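PDB 3E2V: 3'-5'-exonuclease from Saccharomyces cerevisiae, which probably cuts double-stranded DNA without obvious specificity and degrades it from the 3' end, as a magnesium-dependent nuclease of the TatD family. Local coordinates for residues A[64-67]-A[68-71]; A[140-143]-A[144-148]. One frame throughout, in Å; residues are numbered along the deposited sequence.

Interaction 1 (A[64-67]-A[68-71])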
loop_
_atom_site.group_PDB
_atom_site.type_symbol
_atom_site.label_atom_id
_atom_site.label_comp_id
_atom_site.label_asym_id
_atom_site.label_seq_id
_atom_site.Cartn_x
_atom_site.Cartn_y
_atom_site.Cartn_z
ATOM N N GLU A 64 -1.135 -13.584 -3.419
ATOM C CA GLU A 64 -0.939 -12.791 -2.217
ATOM C C GLU A 64 -2.217 -12.101 -1.767
ATOM O O GLU A 64 -2.447 -11.929 -0.570
ATOM C CB GLU A 64 0.177 -11.760 -2.421
ATOM C CG GLU A 64 1.553 -12.324 -2.152
ATOM C CD GLU A 64 1.823 -12.489 -0.664
ATOM O OE1 GLU A 64 1.854 -11.470 0.062
ATOM O OE2 GLU A 64 1.997 -13.645 -0.216
ATOM N N SER A 65 -3.055 -11.713 -2.728
ATOM C CA SER A 65 -4.340 -11.121 -2.391
ATOM C C SER A 65 -5.209 -12.162 -1.704
ATOM O O SER A 65 -5.891 -11.856 -0.725
ATOM C CB SER A 65 -5.039 -10.570 -3.635
ATOM O OG SER A 65 -4.320 -9.469 -4.165
ATOM N N GLN A 66 -5.164 -13.392 -2.216
ATOM C CA GLN A 66 -5.874 -14.493 -1.572
ATOM C C GLN A 66 -5.345 -14.767 -0.160
ATOM O O GLN A 66 -6.137 -14.960 0.770
ATOM C CB GLN A 66 -5.793 -15.750 -2.438
ATOM C CG GLN A 66 -6.664 -16.896 -1.946
ATOM C CD GLN A 66 -8.149 -16.581 -1.997
ATOM O OE1 GLN A 66 -8.643 -15.995 -2.975
ATOM N NE2 GLN A 66 -8.878 -16.963 -0.940
ATOM N N SER A 67 -4.021 -14.755 0.010
ATOM C CA SER A 67 -3.427 -14.854 1.352
ATOM C C SER A 67 -3.919 -13.750 2.291
ATOM O O SER A 67 -4.202 -14.007 3.466
ATOM C CB SER A 67 -1.899 -14.844 1.286
ATOM O OG SER A 67 -1.447 -16.015 0.634
ATOM N N ALA A 68 -4.016 -12.516 1.779
ATOM C CA ALA A 68 -4.504 -11.397 2.596
ATOM C C ALA A 68 -5.971 -11.578 2.988
ATOM O O ALA A 68 -6.340 -11.365 4.153
ATOM C CB ALA A 68 -4.308 -10.065 1.862
ATOM N N ILE A 69 -6.808 -11.985 2.031
ATOM C CA ILE A 69 -8.203 -12.325 2.324
ATOM C C ILE A 69 -8.296 -13.312 3.478
ATOM O O ILE A 69 -9.061 -13.100 4.407
ATOM C CB ILE A 69 -8.903 -12.914 1.076
ATOM C CG1 ILE A 69 -9.109 -11.828 0.010
ATOM C CG2 ILE A 69 -10.262 -13.523 1.437
ATOM C CD1 ILE A 69 -9.303 -12.403 -1.386
ATOM N N GLU A 70 -7.506 -14.370 3.396
ATOM C CA GLU A 70 -7.593 -15.459 4.365
ATOM C C GLU A 70 -7.018 -15.056 5.700
ATOM O O GLU A 70 -7.545 -15.445 6.743
ATOM C CB GLU A 70 -6.873 -16.679 3.829
ATOM C CG GLU A 70 -7.600 -17.289 2.649
ATOM C CD GLU A 70 -6.723 -18.227 1.850
ATOM O OE1 GLU A 70 -5.634 -18.617 2.332
ATOM O OE2 GLU A 70 -7.131 -18.572 0.715
ATOM N N LEU A 71 -5.932 -14.285 5.683
ATOM C CA LEU A 71 -5.322 -13.849 6.931
ATOM C C LEU A 71 -6.256 -12.912 7.698
ATOM O O LEU A 71 -6.433 -13.052 8.918
ATOM C CB LEU A 71 -3.957 -13.191 6.669
ATOM C CG LEU A 71 -3.184 -12.683 7.890
ATOM C CD1 LEU A 71 -2.929 -13.815 8.895
ATOM C CD2 LEU A 71 -1.861 -12.062 7.438
#
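Gln66 and Glu70 join side chains one turn apart on helix 62-75, the helix of a beta-alpha-beta crossover between strands 52-57 and 82-87 in the TatD TIM-barrel fold. The glutamine leaves the helix with CG anti to its backbone N (chi1 -172°) and then bends at chi2, which turns its amide so that NE2 faces Glu70 on the following turn. NE2 donates to Glu70 OE2 at 2.9 Å; the acceptor lies close to the amide plane, whereas the carboxylate is met on its anti side. The two flat groups are turned 54° against each other, and the extended Glu70 chain passes over the Gln66 carbonyl, CG lying 3.3 Å from Gln66 O. An alanine in place of Gln66 would probably deprive the Glu70 carboxylate of its amide donor and allow it to swing about its chain. On the neighbouring flank Ile69 folds CG1 toward the preceding turn, 3.3 Å from Ser65 O, the carbonyl that also accepts its own backbone N-H. Ser65 OG is tied to Ser61 O and Gly88 N, while Glu64 OE1 is hydrogen-bonded to Thr22 OG1. The tip of Ile69 meets the other end of the glutamine amide, CD1 lying 4.0 Å from Gln66 OE1.

Interaction 2 (A[140-143]-A[144-148])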
loop_
_atom_site.group_PDB
_atom_site.type_symbol
_atom_site.label_atom_id
_atom_site.label_comp_id
_atom_site.label_asym_id
_atom_site.label_seq_id
_atom_site.Cartn_x
_atom_site.Cartn_y
_atom_site.Cartn_z
ATOM N N GLU A 140 -10.061 -14.125 -13.970
ATOM C CA GLU A 140 -9.929 -14.676 -12.628
ATOM C C GLU A 140 -9.831 -13.541 -11.597
ATOM O O GLU A 140 -10.484 -13.578 -10.554
ATOM C CB GLU A 140 -8.705 -15.583 -12.554
ATOM C CG GLU A 140 -8.456 -16.155 -11.164
ATOM C CD GLU A 140 -7.161 -16.935 -11.058
ATOM O OE1 GLU A 140 -6.558 -17.253 -12.111
ATOM O OE2 GLU A 140 -6.750 -17.244 -9.912
ATOM N N LEU A 141 -9.039 -12.521 -11.922
ATOM C CA LEU A 141 -8.870 -11.378 -11.035
ATOM C C LEU A 141 -10.154 -10.563 -10.850
ATOM O O LEU A 141 -10.533 -10.240 -9.722
ATOM C CB LEU A 141 -7.731 -10.499 -11.563
ATOM C CG LEU A 141 -7.403 -9.261 -10.733
ATOM C CD1 LEU A 141 -6.964 -9.634 -9.319
ATOM C CD2 LEU A 141 -6.313 -8.480 -11.438
ATOM N N TYR A 142 -10.836 -10.256 -11.959
ATOM C CA TYR A 142 -12.142 -9.582 -11.918
ATOM C C TYR A 142 -13.141 -10.363 -11.079
ATOM O O TYR A 142 -13.823 -9.808 -10.197
ATOM C CB TYR A 142 -12.662 -9.439 -13.355
ATOM C CG TYR A 142 -13.981 -8.710 -13.505
ATOM C CD1 TYR A 142 -14.136 -7.403 -13.036
ATOM C CD2 TYR A 142 -15.057 -9.309 -14.139
ATOM C CE1 TYR A 142 -15.329 -6.710 -13.185
ATOM C CE2 TYR A 142 -16.262 -8.622 -14.297
ATOM C CZ TYR A 142 -16.384 -7.321 -13.820
ATOM O OH TYR A 142 -17.568 -6.626 -13.967
ATOM N N ASP A 143 -13.206 -11.664 -11.346
ATOM C CA ASP A 143 -14.121 -12.532 -10.598
ATOM C C ASP A 143 -13.842 -12.507 -9.094
ATOM O O ASP A 143 -14.771 -12.416 -8.289
ATOM C CB ASP A 143 -14.055 -13.962 -11.123
ATOM C CG ASP A 143 -14.764 -14.138 -12.471
ATOM O OD1 ASP A 143 -15.481 -13.213 -12.939
ATOM O OD2 ASP A 143 -14.565 -15.216 -13.074
ATOM N N LEU A 144 -12.566 -12.553 -8.718
ATOM C CA LEU A 144 -12.175 -12.461 -7.314
ATOM C C LEU A 144 -12.619 -11.151 -6.668
ATOM O O LEU A 144 -13.197 -11.137 -5.579
ATOM C CB LEU A 144 -10.662 -12.618 -7.169
ATOM C CG LEU A 144 -10.125 -12.599 -5.737
ATOM C CD1 LEU A 144 -10.706 -13.763 -4.948
ATOM C CD2 LEU A 144 -8.599 -12.684 -5.769
ATOM N N MET A 145 -12.340 -10.037 -7.342
ATOM C CA MET A 145 -12.766 -8.726 -6.863
ATOM C C MET A 145 -14.280 -8.680 -6.667
ATOM O O MET A 145 -14.748 -8.234 -5.629
ATOM C CB MET A 145 -12.320 -7.623 -7.836
ATOM C CG MET A 145 -10.824 -7.416 -7.909
ATOM S SD MET A 145 -10.399 -6.042 -9.084
ATOM C CE MET A 145 -8.580 -6.057 -8.933
ATOM N N ASN A 146 -15.040 -9.163 -7.647
ATOM C CA ASN A 146 -16.489 -9.172 -7.514
ATOM C C ASN A 146 -16.990 -10.047 -6.373
ATOM O O ASN A 146 -17.868 -9.626 -5.629
ATOM C CB ASN A 146 -17.145 -9.573 -8.826
ATOM C CG ASN A 146 -17.047 -8.499 -9.850
ATOM O OD1 ASN A 146 -17.046 -7.307 -9.523
ATOM N ND2 ASN A 146 -16.974 -8.902 -11.107
ATOM N N GLN A 147 -16.427 -11.247 -6.242
ATOM C CA GLN A 147 -16.781 -12.160 -5.148
ATOM C C GLN A 147 -16.570 -11.464 -3.807
ATOM O O GLN A 147 -17.426 -11.505 -2.921
ATOM C CB GLN A 147 -15.938 -13.444 -5.205
ATOM C CG GLN A 147 -16.052 -14.325 -3.930
ATOM C CD GLN A 147 -14.962 -15.396 -3.772
ATOM O OE1 GLN A 147 -13.757 -15.103 -3.698
ATOM N NE2 GLN A 147 -15.398 -16.656 -3.676
ATOM N N GLN A 148 -15.414 -10.823 -3.663
ATOM C CA GLN A 148 -15.074 -10.195 -2.395
ATOM C C GLN A 148 -15.809 -8.883 -2.123
ATOM O O GLN A 148 -16.003 -8.509 -0.972
ATOM C CB GLN A 148 -13.551 -10.021 -2.278
ATOM C CG GLN A 148 -12.798 -11.352 -2.294
ATOM C CD GLN A 148 -13.136 -12.220 -1.104
ATOM O OE1 GLN A 148 -13.156 -11.745 0.034
ATOM N NE2 GLN A 148 -13.413 -13.493 -1.358
HETATM O O HOH W 1 -17.523 -11.758 -11.682
#
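Leu144 opens the second turn by donating its backbone N to Glu140 O, and its CB sits against that carbonyl and the one of Leu141. Its leucine branch turns off the helix toward Gln66 and Ile87. Met145 follows with a nearly straight N-H bond to Leu141 O (171°). Its fully extended chain carries the methyl CE to the branch of Leu141, 3.9 Å from CG; the two side chains cross at a slant, both touch Ile87, and Met145 also meets Ile187. At Asn146, whose N bonds Tyr142 O, the side-chain contact becomes polar. CG stands beside the backbone N (chi1 -72°), which brings the amide back over the Tyr142 ring. ND2 lies over the ring centre, 3.1 Å above its plane, with the amide turned 76° from the ring, so that the nitrogen end rather than the amide face meets the aromatic surface. The same ND2 donates to a water at 3.0 Å, and that water donates to Asp143 OD1 at 2.8 Å. Asn191 ND2 bonds both Tyr142 OH and Asn146 OD1, fixing ring and amide together, while Asp143 OD2 pairs with Lys139. Gln147 returns to the backbone pattern with its N bonded to Asp143 O. This is an amide-on-aromatic contact between residues i and i+4, set on an amphipathic helix that packs against strand 82-87 of the TatD barrel.

Interactions 1 and 2 lie on two helices, 62-75 and 132-149, that meet beside strand 82-87, their centres about 13 Å apart. Leu144 closes the seam between them: its CD1 is 3.6 Å from Gln66 OE1 and 4.1 Å from Ile69 CD1. Farther along, Ile69 CG2 lies 3.7 Å from Gln148 OE1. Thus Gln66 NE2 bonds within its own helix, while OE1 only packs against the Leu144 methyl across the seam. The metal site is reached by neither contact. The Glu64 side chain is about 11 Å from the bound magnesium ion, and those of Ser65 and Met145 are about 8 and 10 Å from that of Glu161, a residue known to bind magnesium in this protein, though with no ion bound to it in this chain.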